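Local coordinates for protein nucleoporin NUP116 (Candida glabrata, PDB 3NF5) that is a GLFG-family nucleoporin, probably a structural constituent of the nuclear pore, represented by its C-terminal pore-targeting domain, at residues Y16-S21 against S64-L69; Y31-V36 against V55-I60; S100-Y105 against S145-F150; H135-S140 against T151-L156. All coordinates share one frame; numbering follows the deposited sequence.

Contact 1 (Y16-S21 against S64-L69)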
# COMPACT_ATOMS: atom_id res chain seq x y z
N TYR A 16 -3.23 -3.34 9.83
CA TYR A 16 -2.95 -4.13 8.59
C TYR A 16 -3.96 -5.22 8.39
O TYR A 16 -4.42 -5.83 9.33
CB TYR A 16 -1.56 -4.78 8.53
CG TYR A 16 -0.49 -3.81 8.18
CD1 TYR A 16 -0.17 -3.56 6.87
CD2 TYR A 16 0.19 -3.12 9.18
CE1 TYR A 16 0.82 -2.66 6.52
CE2 TYR A 16 1.14 -2.14 8.84
CZ TYR A 16 1.46 -1.95 7.52
OH TYR A 16 2.42 -1.04 7.14
N TYR A 17 -4.20 -5.52 7.14
CA TYR A 17 -5.04 -6.60 6.77
C TYR A 17 -4.56 -7.13 5.41
O TYR A 17 -3.91 -6.44 4.67
CB TYR A 17 -6.51 -6.20 6.72
CG TYR A 17 -6.84 -5.15 5.72
CD1 TYR A 17 -7.29 -5.49 4.44
CD2 TYR A 17 -6.68 -3.79 6.01
CE1 TYR A 17 -7.59 -4.51 3.49
CE2 TYR A 17 -6.98 -2.83 5.09
CZ TYR A 17 -7.43 -3.20 3.82
OH TYR A 17 -7.72 -2.26 2.92
N ILE A 18 -4.91 -8.38 5.15
CA ILE A 18 -4.58 -9.04 3.87
C ILE A 18 -5.77 -9.91 3.44
O ILE A 18 -6.36 -10.56 4.30
CB ILE A 18 -3.32 -9.88 4.01
CG1 ILE A 18 -2.78 -10.32 2.66
CG2 ILE A 18 -3.54 -11.10 4.91
CD1 ILE A 18 -1.34 -10.93 2.76
N SER A 19 -6.07 -9.91 2.14
CA SER A 19 -7.18 -10.69 1.48
C SER A 19 -6.65 -11.29 0.19
O SER A 19 -6.04 -10.59 -0.58
CB SER A 19 -8.34 -9.76 1.18
OG SER A 19 -9.39 -10.43 0.46
N PRO A 20 -6.77 -12.61 -0.00
CA PRO A 20 -7.20 -13.62 0.97
C PRO A 20 -6.42 -13.60 2.31
O PRO A 20 -5.26 -13.12 2.39
CB PRO A 20 -7.08 -14.98 0.21
CG PRO A 20 -6.98 -14.59 -1.28
CD PRO A 20 -6.41 -13.19 -1.32
N SER A 21 -7.08 -14.10 3.36
CA SER A 21 -6.46 -14.27 4.65
C SER A 21 -5.17 -15.06 4.60
O SER A 21 -4.98 -15.92 3.76
CB SER A 21 -7.43 -14.93 5.65
OG SER A 21 -7.60 -16.31 5.37
N SER A 64 5.57 -12.10 6.56
CA SER A 64 6.38 -10.96 6.15
C SER A 64 5.71 -10.01 5.18
O SER A 64 6.27 -8.96 4.92
CB SER A 64 7.71 -11.37 5.57
OG SER A 64 7.57 -11.89 4.26
N ILE A 65 4.52 -10.35 4.64
CA ILE A 65 3.94 -9.51 3.64
C ILE A 65 3.44 -8.18 4.24
O ILE A 65 3.91 -7.10 3.84
CB ILE A 65 2.79 -10.21 2.86
CG1 ILE A 65 3.28 -11.47 2.16
CG2 ILE A 65 2.18 -9.21 1.85
CD1 ILE A 65 2.16 -12.27 1.53
N CYS A 66 2.52 -8.26 5.19
CA CYS A 66 2.08 -7.03 5.89
C CYS A 66 3.15 -6.46 6.82
O CYS A 66 3.67 -7.17 7.70
CB CYS A 66 0.87 -7.32 6.77
SG CYS A 66 -0.59 -7.88 5.91
N ASP A 67 3.44 -5.18 6.63
CA ASP A 67 4.36 -4.37 7.49
C ASP A 67 5.85 -4.78 7.47
O ASP A 67 6.61 -4.51 8.41
CB ASP A 67 3.81 -4.28 8.91
CG ASP A 67 4.18 -2.98 9.62
OD1 ASP A 67 4.39 -1.89 9.03
OD2 ASP A 67 4.20 -3.07 10.85
N ASP A 68 6.28 -5.38 6.37
CA ASP A 68 7.68 -5.67 6.07
C ASP A 68 7.86 -5.54 4.54
O ASP A 68 8.42 -4.60 4.10
CB ASP A 68 8.06 -7.06 6.60
CG ASP A 68 9.46 -7.50 6.23
OD1 ASP A 68 10.11 -6.83 5.39
OD2 ASP A 68 9.89 -8.60 6.73
N LEU A 69 7.32 -6.44 3.75
CA LEU A 69 7.37 -6.27 2.30
C LEU A 69 6.48 -5.09 1.82
O LEU A 69 6.80 -4.43 0.88
CB LEU A 69 6.86 -7.52 1.60
CG LEU A 69 7.81 -8.74 1.71
CD1 LEU A 69 7.17 -9.87 0.87
CD2 LEU A 69 9.19 -8.35 1.19

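Contact 2 (Y31-V36 against V55-I60)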
# COMPACT_ATOMS: atom_id res chain seq x y z
N TYR A 31 0.71 -25.03 -6.98
CA TYR A 31 0.19 -24.46 -8.23
C TYR A 31 -0.62 -23.20 -7.92
O TYR A 31 -0.39 -22.19 -8.56
CB TYR A 31 -0.68 -25.48 -8.99
CG TYR A 31 -1.52 -24.93 -10.14
CD1 TYR A 31 -0.95 -24.57 -11.36
CD2 TYR A 31 -2.90 -24.84 -10.02
CE1 TYR A 31 -1.76 -24.07 -12.41
CE2 TYR A 31 -3.70 -24.34 -11.06
CZ TYR A 31 -3.13 -23.95 -12.24
OH TYR A 31 -3.96 -23.48 -13.27
N GLU A 32 -1.53 -23.26 -6.95
CA GLU A 32 -2.40 -22.13 -6.67
C GLU A 32 -1.68 -20.92 -6.04
O GLU A 32 -2.06 -19.76 -6.34
CB GLU A 32 -3.62 -22.53 -5.82
CG GLU A 32 -4.57 -23.51 -6.58
CD GLU A 32 -5.31 -22.89 -7.79
OE1 GLU A 32 -5.41 -21.61 -7.88
OE2 GLU A 32 -5.84 -23.71 -8.63
N ILE A 33 -0.68 -21.18 -5.18
CA ILE A 33 0.09 -20.09 -4.53
C ILE A 33 0.94 -19.30 -5.55
O ILE A 33 1.34 -18.17 -5.24
CB ILE A 33 0.95 -20.62 -3.35
CG1 ILE A 33 1.41 -19.49 -2.42
CG2 ILE A 33 2.17 -21.39 -3.84
CD1 ILE A 33 0.31 -18.88 -1.49
N GLN A 34 1.18 -19.87 -6.75
CA GLN A 34 1.86 -19.22 -7.85
C GLN A 34 0.94 -18.26 -8.61
O GLN A 34 1.42 -17.56 -9.44
CB GLN A 34 2.48 -20.24 -8.87
CG GLN A 34 3.69 -20.86 -8.36
CD GLN A 34 4.17 -22.17 -9.05
OE1 GLN A 34 5.18 -22.70 -8.63
NE2 GLN A 34 3.43 -22.71 -10.00
N LYS A 35 -0.36 -18.23 -8.31
CA LYS A 35 -1.31 -17.43 -9.10
C LYS A 35 -2.49 -16.91 -8.22
O LYS A 35 -3.66 -17.06 -8.53
CB LYS A 35 -1.77 -18.18 -10.35
CG LYS A 35 -2.42 -19.57 -10.09
CD LYS A 35 -3.24 -20.02 -11.32
CE LYS A 35 -4.76 -20.05 -11.01
NZ LYS A 35 -5.24 -18.79 -10.31
N VAL A 36 -2.13 -16.26 -7.12
CA VAL A 36 -3.13 -15.77 -6.22
C VAL A 36 -3.80 -14.56 -6.87
O VAL A 36 -3.14 -13.61 -7.26
CB VAL A 36 -2.53 -15.40 -4.85
CG1 VAL A 36 -3.63 -14.74 -3.99
CG2 VAL A 36 -1.93 -16.70 -4.24
N VAL A 55 -0.58 -12.99 -8.52
CA VAL A 55 0.69 -12.89 -7.84
C VAL A 55 1.24 -14.29 -7.47
O VAL A 55 0.48 -15.16 -7.04
CB VAL A 55 0.47 -11.94 -6.63
CG1 VAL A 55 1.48 -12.03 -5.72
CG2 VAL A 55 0.38 -10.49 -7.19
N ASP A 56 2.54 -14.50 -7.68
CA ASP A 56 3.22 -15.74 -7.26
C ASP A 56 3.79 -15.54 -5.88
O ASP A 56 4.78 -14.84 -5.72
CB ASP A 56 4.34 -16.05 -8.28
CG ASP A 56 5.15 -17.26 -7.91
OD1 ASP A 56 4.87 -17.90 -6.88
OD2 ASP A 56 6.09 -17.60 -8.67
N LEU A 57 3.13 -16.06 -4.86
CA LEU A 57 3.67 -15.98 -3.50
C LEU A 57 4.58 -17.17 -3.04
O LEU A 57 4.82 -17.34 -1.82
CB LEU A 57 2.51 -15.78 -2.53
CG LEU A 57 1.60 -14.55 -2.72
CD1 LEU A 57 0.52 -14.63 -1.64
CD2 LEU A 57 2.46 -13.31 -2.59
N SER A 58 5.09 -17.99 -3.98
CA SER A 58 5.81 -19.20 -3.59
C SER A 58 6.98 -18.76 -2.77
O SER A 58 7.62 -17.82 -3.16
CB SER A 58 6.45 -19.96 -4.78
OG SER A 58 5.66 -20.03 -5.93
N ASP A 59 7.23 -19.45 -1.66
CA ASP A 59 8.45 -19.28 -0.86
C ASP A 59 8.48 -18.02 0.02
O ASP A 59 9.25 -17.96 0.98
CB ASP A 59 9.70 -19.30 -1.75
N ILE A 60 7.62 -17.05 -0.27
CA ILE A 60 7.47 -15.87 0.57
C ILE A 60 6.85 -16.24 1.90
O ILE A 60 5.75 -16.80 1.93
CB ILE A 60 6.56 -14.88 -0.10
CG1 ILE A 60 7.19 -14.42 -1.42
CG2 ILE A 60 6.32 -13.68 0.83
CD1 ILE A 60 6.47 -13.21 -2.04

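Contact 3 (S100-Y105 against S145-F150)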
# COMPACT_ATOMS: atom_id res chain seq x y z
N SER A 100 -3.77 2.93 -3.30
CA SER A 100 -4.51 4.05 -2.74
C SER A 100 -3.76 4.54 -1.47
O SER A 100 -3.38 3.73 -0.66
CB SER A 100 -5.95 3.64 -2.37
OG SER A 100 -6.68 3.07 -3.47
N CYS A 101 -3.53 5.84 -1.37
CA CYS A 101 -2.88 6.51 -0.20
C CYS A 101 -3.88 7.52 0.42
O CYS A 101 -4.54 8.30 -0.30
CB CYS A 101 -1.65 7.22 -0.65
SG CYS A 101 -0.37 6.19 -1.31
N TYR A 102 -4.05 7.46 1.75
CA TYR A 102 -5.11 8.20 2.43
C TYR A 102 -4.50 9.42 3.10
O TYR A 102 -3.35 9.41 3.44
CB TYR A 102 -5.76 7.29 3.50
CG TYR A 102 -6.24 5.95 3.00
CD1 TYR A 102 -6.86 5.82 1.77
CD2 TYR A 102 -6.19 4.84 3.82
CE1 TYR A 102 -7.37 4.59 1.35
CE2 TYR A 102 -6.70 3.59 3.45
CZ TYR A 102 -7.25 3.47 2.21
OH TYR A 102 -7.74 2.24 1.86
N ASN A 103 -5.30 10.48 3.25
CA ASN A 103 -4.88 11.72 3.92
C ASN A 103 -3.61 12.32 3.38
O ASN A 103 -2.73 12.79 4.15
CB ASN A 103 -4.84 11.49 5.45
CG ASN A 103 -6.18 11.02 5.94
OD1 ASN A 103 -7.18 11.62 5.58
ND2 ASN A 103 -6.23 9.91 6.63
N CYS A 104 -3.53 12.34 2.05
CA CYS A 104 -2.50 13.05 1.35
C CYS A 104 -2.98 14.46 1.12
O CYS A 104 -3.96 14.68 0.43
CB CYS A 104 -2.18 12.36 0.03
SG CYS A 104 -1.41 10.75 0.29
N TYR A 105 -2.27 15.43 1.70
CA TYR A 105 -2.64 16.87 1.58
C TYR A 105 -1.35 17.64 1.50
O TYR A 105 -0.41 17.25 2.18
CB TYR A 105 -3.37 17.32 2.83
CG TYR A 105 -4.73 16.75 3.08
CD1 TYR A 105 -5.81 17.15 2.33
CD2 TYR A 105 -4.94 15.82 4.11
CE1 TYR A 105 -7.08 16.64 2.59
CE2 TYR A 105 -6.18 15.30 4.36
CZ TYR A 105 -7.26 15.70 3.61
OH TYR A 105 -8.51 15.17 3.89
N SER A 145 -10.98 14.38 0.77
CA SER A 145 -10.62 13.23 1.64
C SER A 145 -9.12 13.07 1.74
O SER A 145 -8.64 12.44 2.69
CB SER A 145 -11.19 11.92 1.08
OG SER A 145 -10.74 11.75 -0.24
N GLY A 146 -8.38 13.61 0.77
CA GLY A 146 -6.94 13.33 0.65
C GLY A 146 -6.59 11.95 0.08
O GLY A 146 -5.47 11.49 0.18
N THR A 147 -7.54 11.29 -0.55
CA THR A 147 -7.26 9.99 -1.19
C THR A 147 -6.62 10.18 -2.57
O THR A 147 -7.13 10.91 -3.43
CB THR A 147 -8.51 9.11 -1.24
OG1 THR A 147 -8.93 8.85 0.10
CG2 THR A 147 -8.19 7.73 -1.96
N TYR A 148 -5.50 9.53 -2.78
CA TYR A 148 -4.75 9.55 -4.02
C TYR A 148 -4.73 8.12 -4.50
O TYR A 148 -4.39 7.24 -3.75
CB TYR A 148 -3.36 10.03 -3.78
CG TYR A 148 -2.26 9.75 -4.78
CD1 TYR A 148 -2.40 10.01 -6.14
CD2 TYR A 148 -1.08 9.25 -4.36
CE1 TYR A 148 -1.35 9.77 -7.03
CE2 TYR A 148 -0.05 9.04 -5.21
CZ TYR A 148 -0.22 9.24 -6.56
OH TYR A 148 0.83 8.98 -7.38
N CYS A 149 -5.17 7.92 -5.72
CA CYS A 149 -5.19 6.60 -6.33
C CYS A 149 -4.42 6.60 -7.62
O CYS A 149 -4.58 7.51 -8.46
CB CYS A 149 -6.60 6.15 -6.65
SG CYS A 149 -7.65 5.89 -5.24
N PHE A 150 -3.62 5.54 -7.81
CA PHE A 150 -2.85 5.36 -9.04
C PHE A 150 -2.55 3.87 -9.30
O PHE A 150 -2.74 3.02 -8.41
CB PHE A 150 -1.56 6.14 -8.95
CG PHE A 150 -0.62 5.66 -7.88
CD1 PHE A 150 0.47 4.84 -8.20
CD2 PHE A 150 -0.83 6.05 -6.55
CE1 PHE A 150 1.38 4.40 -7.19
CE2 PHE A 150 0.02 5.65 -5.58
CZ PHE A 150 1.16 4.82 -5.88
O HOH W 1 -8.27 9.81 2.47

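Contact 4 (H135-S140 against T151-L156)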
# COMPACT_ATOMS: atom_id res chain seq x y z
N HIS A 135 6.89 6.34 -12.87
CA HIS A 135 6.49 4.91 -12.81
C HIS A 135 5.17 4.72 -12.15
O HIS A 135 4.93 3.70 -11.54
CB HIS A 135 7.53 4.10 -12.07
CG HIS A 135 8.82 3.98 -12.80
ND1 HIS A 135 8.95 3.17 -13.92
CD2 HIS A 135 10.03 4.56 -12.60
CE1 HIS A 135 10.19 3.26 -14.36
NE2 HIS A 135 10.86 4.09 -13.58
N THR A 136 4.32 5.72 -12.27
CA THR A 136 3.01 5.67 -11.73
C THR A 136 2.12 6.07 -12.89
O THR A 136 2.58 6.76 -13.77
CB THR A 136 2.81 6.66 -10.53
OG1 THR A 136 2.91 8.01 -11.00
CG2 THR A 136 3.79 6.41 -9.46
N HIS A 137 0.91 5.56 -12.90
CA HIS A 137 -0.20 6.03 -13.71
C HIS A 137 -1.34 6.60 -12.85
O HIS A 137 -2.26 5.87 -12.35
CB HIS A 137 -0.74 4.87 -14.56
CG HIS A 137 0.30 4.24 -15.44
ND1 HIS A 137 0.86 4.90 -16.52
CD2 HIS A 137 0.90 3.02 -15.40
CE1 HIS A 137 1.73 4.10 -17.11
NE2 HIS A 137 1.76 2.95 -16.46
N PHE A 138 -1.31 7.92 -12.68
CA PHE A 138 -2.32 8.68 -11.88
C PHE A 138 -3.70 8.30 -12.28
O PHE A 138 -3.98 8.24 -13.46
CB PHE A 138 -2.10 10.20 -12.10
CG PHE A 138 -3.03 11.07 -11.34
CD1 PHE A 138 -2.65 11.58 -10.11
CD2 PHE A 138 -4.26 11.38 -11.83
CE1 PHE A 138 -3.51 12.38 -9.37
CE2 PHE A 138 -5.12 12.23 -11.11
CZ PHE A 138 -4.71 12.73 -9.86
N GLU A 139 -4.57 7.97 -11.31
CA GLU A 139 -5.98 7.77 -11.60
C GLU A 139 -6.80 8.92 -10.99
O GLU A 139 -7.57 9.59 -11.70
CB GLU A 139 -6.55 6.43 -11.09
CG GLU A 139 -6.15 5.22 -11.89
CD GLU A 139 -7.04 3.97 -11.55
OE1 GLU A 139 -7.46 3.83 -10.37
OE2 GLU A 139 -7.31 3.16 -12.52
N SER A 140 -6.68 9.15 -9.71
CA SER A 140 -7.49 10.20 -9.09
C SER A 140 -6.90 10.80 -7.82
O SER A 140 -6.08 10.16 -7.16
CB SER A 140 -8.84 9.63 -8.75
OG SER A 140 -8.74 8.68 -7.69
N THR A 151 -2.14 3.57 -10.52
CA THR A 151 -1.69 2.21 -10.87
C THR A 151 -0.23 2.22 -11.23
O THR A 151 0.36 3.28 -11.56
CB THR A 151 -2.53 1.56 -11.98
OG1 THR A 151 -2.36 2.26 -13.21
CG2 THR A 151 -3.98 1.54 -11.64
N VAL A 152 0.35 1.02 -11.11
CA VAL A 152 1.72 0.74 -11.48
C VAL A 152 1.64 -0.49 -12.36
O VAL A 152 0.82 -1.36 -12.14
CB VAL A 152 2.55 0.58 -10.21
CG1 VAL A 152 2.59 1.89 -9.43
CG2 VAL A 152 1.99 -0.50 -9.27
N ASP A 153 2.39 -0.50 -13.43
CA ASP A 153 2.55 -1.67 -14.32
C ASP A 153 3.24 -2.89 -13.66
O ASP A 153 2.87 -4.08 -13.84
CB ASP A 153 3.39 -1.25 -15.52
CG ASP A 153 2.76 -0.19 -16.35
OD1 ASP A 153 1.53 -0.15 -16.40
OD2 ASP A 153 3.51 0.59 -17.01
N HIS A 154 4.28 -2.59 -12.90
CA HIS A 154 5.06 -3.60 -12.17
C HIS A 154 5.36 -2.97 -10.80
O HIS A 154 6.15 -2.02 -10.72
CB HIS A 154 6.36 -3.92 -12.94
CG HIS A 154 6.13 -4.48 -14.32
ND1 HIS A 154 5.77 -5.80 -14.53
CD2 HIS A 154 6.12 -3.89 -15.53
CE1 HIS A 154 5.59 -6.00 -15.82
NE2 HIS A 154 5.77 -4.85 -16.45
N ALA A 155 4.74 -3.49 -9.75
CA ALA A 155 4.69 -2.80 -8.47
C ALA A 155 6.05 -2.43 -7.82
O ALA A 155 6.13 -1.43 -7.11
CB ALA A 155 3.80 -3.57 -7.47
N LEU A 156 7.08 -3.23 -8.05
CA LEU A 156 8.38 -2.99 -7.50
C LEU A 156 9.40 -2.22 -8.36
O LEU A 156 10.52 -2.03 -7.92
CB LEU A 156 8.98 -4.32 -7.06
CG LEU A 156 8.04 -5.17 -6.21
CD1 LEU A 156 8.68 -6.55 -5.73
CD2 LEU A 156 7.55 -4.37 -5.04
O HOH W 2 3.91 1.88 -13.90

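Contact 1 (Y16-S21 against S64-L69)
Tyr-16 OH is gripped twice: it gives a weak hydrogen bond to Asp-67 OD1, 2.9 Å away, and takes one from the backbone N of Phe-72, beyond the short helix 65-69. With CG anti to its carbonyl carbon (chi1 -77°), the tyrosine ring reaches across from the edge strand 16-19 and slides beneath the aspartate. Asp-67 CB sits over one ring face, offset toward the rim and 3.8 Å from the centroid of the Tyr-16 ring, while its carboxylate leans along the same ring at 32° to it. Asp-67 has a positive phi of 66°, a conformation that aspartate tolerates better than most residues, and it lies in a pi-type turn closed by Leu-69 N on Ser-64 O at 3.0 Å. Toward the base of the ring the contact turns apolar. Cys-66 CB lies 3.9 Å from Tyr-16 CD1, and its compact sulfur fits against Ile-18, with SG 3.9 Å from Ile-18 CB. Ile-18 lies across Ile-65 at about a right angle, its CD1 3.9 Å from Ile-65 CD1, both side chains also leaning on Val-41. Alternation suits this edge strand: Tyr-16 and Ile-18 turn inward and Tyr-17 outward, typical of an antiparallel sheet with a short helix packed against one face.

Contact 2 (Y31-V36 against V55-I60)
The amide of Gln-34 and the carboxylate of Asp-56 are turned 74° apart, though their side chains run side by side and point the same way. At the carboxylate edge, Ser-58 OG uses the syn lone pair of Asp-56 OD1 in a very short 2.5 Å hydrogen bond. From above that plane the backbone N of Ser-58 reaches the same Asp-56 OD1 at 2.9 Å, making an Asx turn. The aliphatic part of Gln-34 packs against this turn, its CG 3.2 Å from Ser-58 OG, while its OE1 takes a hydrogen bond from Lys-30. Alongside, main chain binds main chain. Leu-57 N donates to Ile-33 O at 2.8 Å. Val-36 and Val-55 then form a single antiparallel hydrogen-bonded pair, with Val-36 N to Val-55 O at 2.8 Å and Val-55 N to Val-36 O at 2.9 Å. Branched side chains suit the inner side: Ile-33 crosses Leu-57 at about a right angle, with CG1 of Ile-33 3.9 Å from CB of Leu-57, and Val-36 and Leu-57 both pack on Leu-25 of helix 22-27. Chemically, backbone bonds fix the register of these two segments, and two donors on one oxygen would favour a charged Asp-56, probably lowering its pKa.

Contact 3 (S100-Y105 against S145-F150)
Packing is tightest where strand 97-101 pairs with strand 147-152 and where the chain after Cys-101 folds over Gly-146. Cys-101 and Tyr-148 form an antiparallel hydrogen-bonded pair: Cys-101 N donates to Tyr-148 O at 2.9 Å, nearly straight at 170° and almost along the C=O axis, and Tyr-148 N returns the bond to Cys-101 O. The small cysteine suits the crowded face it shares with Tyr-148, its SG meeting the edge of the Phe-150 ring 4.3 Å from Phe-150 CE2. Further on, Cys-104 N binds Gly-146 O at 2.8 Å on a lone pair of the carbonyl. Gly-146 CA lies over one face of the Tyr-105 ring, 4.1 Å from the centroid of that ring; with Asn-103 CA and Cys-104 N also close, the lack of a side chain on Gly-146 and its positive phi (76°) suit the place. The Tyr-105 hydroxyl is held by Ala-144 O.

The other side is looser and partly exposed. A water bridges the gap, accepting from Asn-103 N at 3.1 Å, donating to Ser-145 O at 2.7 Å and lying 2.6 Å from Thr-147 OG1. Ser-145 OG accepts from Thr-147 N at 3.2 Å, an ST turn, while the Tyr-102 ring merely runs alongside Thr-147. Gly-146 and Thr-147 together form a G1 bulge against strand 137-142. Helix 122-132 covers the Cys-104, Tyr-105 and Tyr-148 side through Tyr-126, Met-123 and Leu-130, while strand 47-51 continues the sheet beyond Ser-100 and Tyr-102.

Contact 4 (H135-S140 against T151-L156)
This is a surface contact between the two strands of a beta hairpin, at the end far from its turn, where the outermost strand 137-142 meets strand 147-152. His-137 and Thr-151 are an antiparallel hydrogen-bonded pair. His-137 N donates to Thr-151 O at 2.7 Å in the carbonyl plane, while Thr-151 N reaches His-137 O at 2.9 Å from well above that carbonyl plane.

On the same face the side chains meet too. The Thr-151 hydroxyl takes the crowded position between its own N and carbonyl carbon, bringing OG1 within 3.4 Å of His-137 CB. With CG anti to the carbonyl carbon (chi1 -57°), the imidazole swings past Thr-151 to Asp-153. There NE2 of His-137 gives a nearly straight hydrogen bond of 3.0 Å (174°) to OD2 of Asp-153; the oxygen lies in the ring plane, but the ring and carboxylate are 47° apart. A carboxylate beside it may favour the protonated imidazole. Nearby, Asp-153 N donates at 2.9 Å to a water that bonds weakly to His-135 O, and Val-152 CG1 sits 3.6 Å from His-135 O. At the other end, the long Glu-139 side chain extends back so that OE2 approaches Thr-151 CG2 at 3.8 Å while OE1 forms a salt bridge with Arg-98 of strand 97-101, on the far side of strand 147-152. Beta-branched Thr-151 and Val-152 suit the extended backbone. Glu-139 and Ser-140 form a classic bulge opposite Cys-149, and beyond it a His-carboxylate bond joins the two chains at the open end of an antiparallel hairpin.

All four contacts lie within one autopeptidase-S59-type domain built round a six-stranded antiparallel sheet, whose outermost strands 16-19 and 137-142 carry contact 1 and contact 4. Along the chain, contact 2 is nested inside the loop closed by contact 1; both close before contact 3 opens, and contacts 3 and 4 interleave. Contacts 1 and 2, with centres about 14 Å apart, touch where Ile-60 packs on Ile-65 and Leu-69. Contacts 3 and 4, likewise about 14 Å between centres, share strand 147-152. Contacts 2 and 3 are the most distant, about 29 Å between centres. Contact 1 thus lies across the chain's centre from contacts 3 and 4, toward the other end of one sheet in the pore-targeting domain.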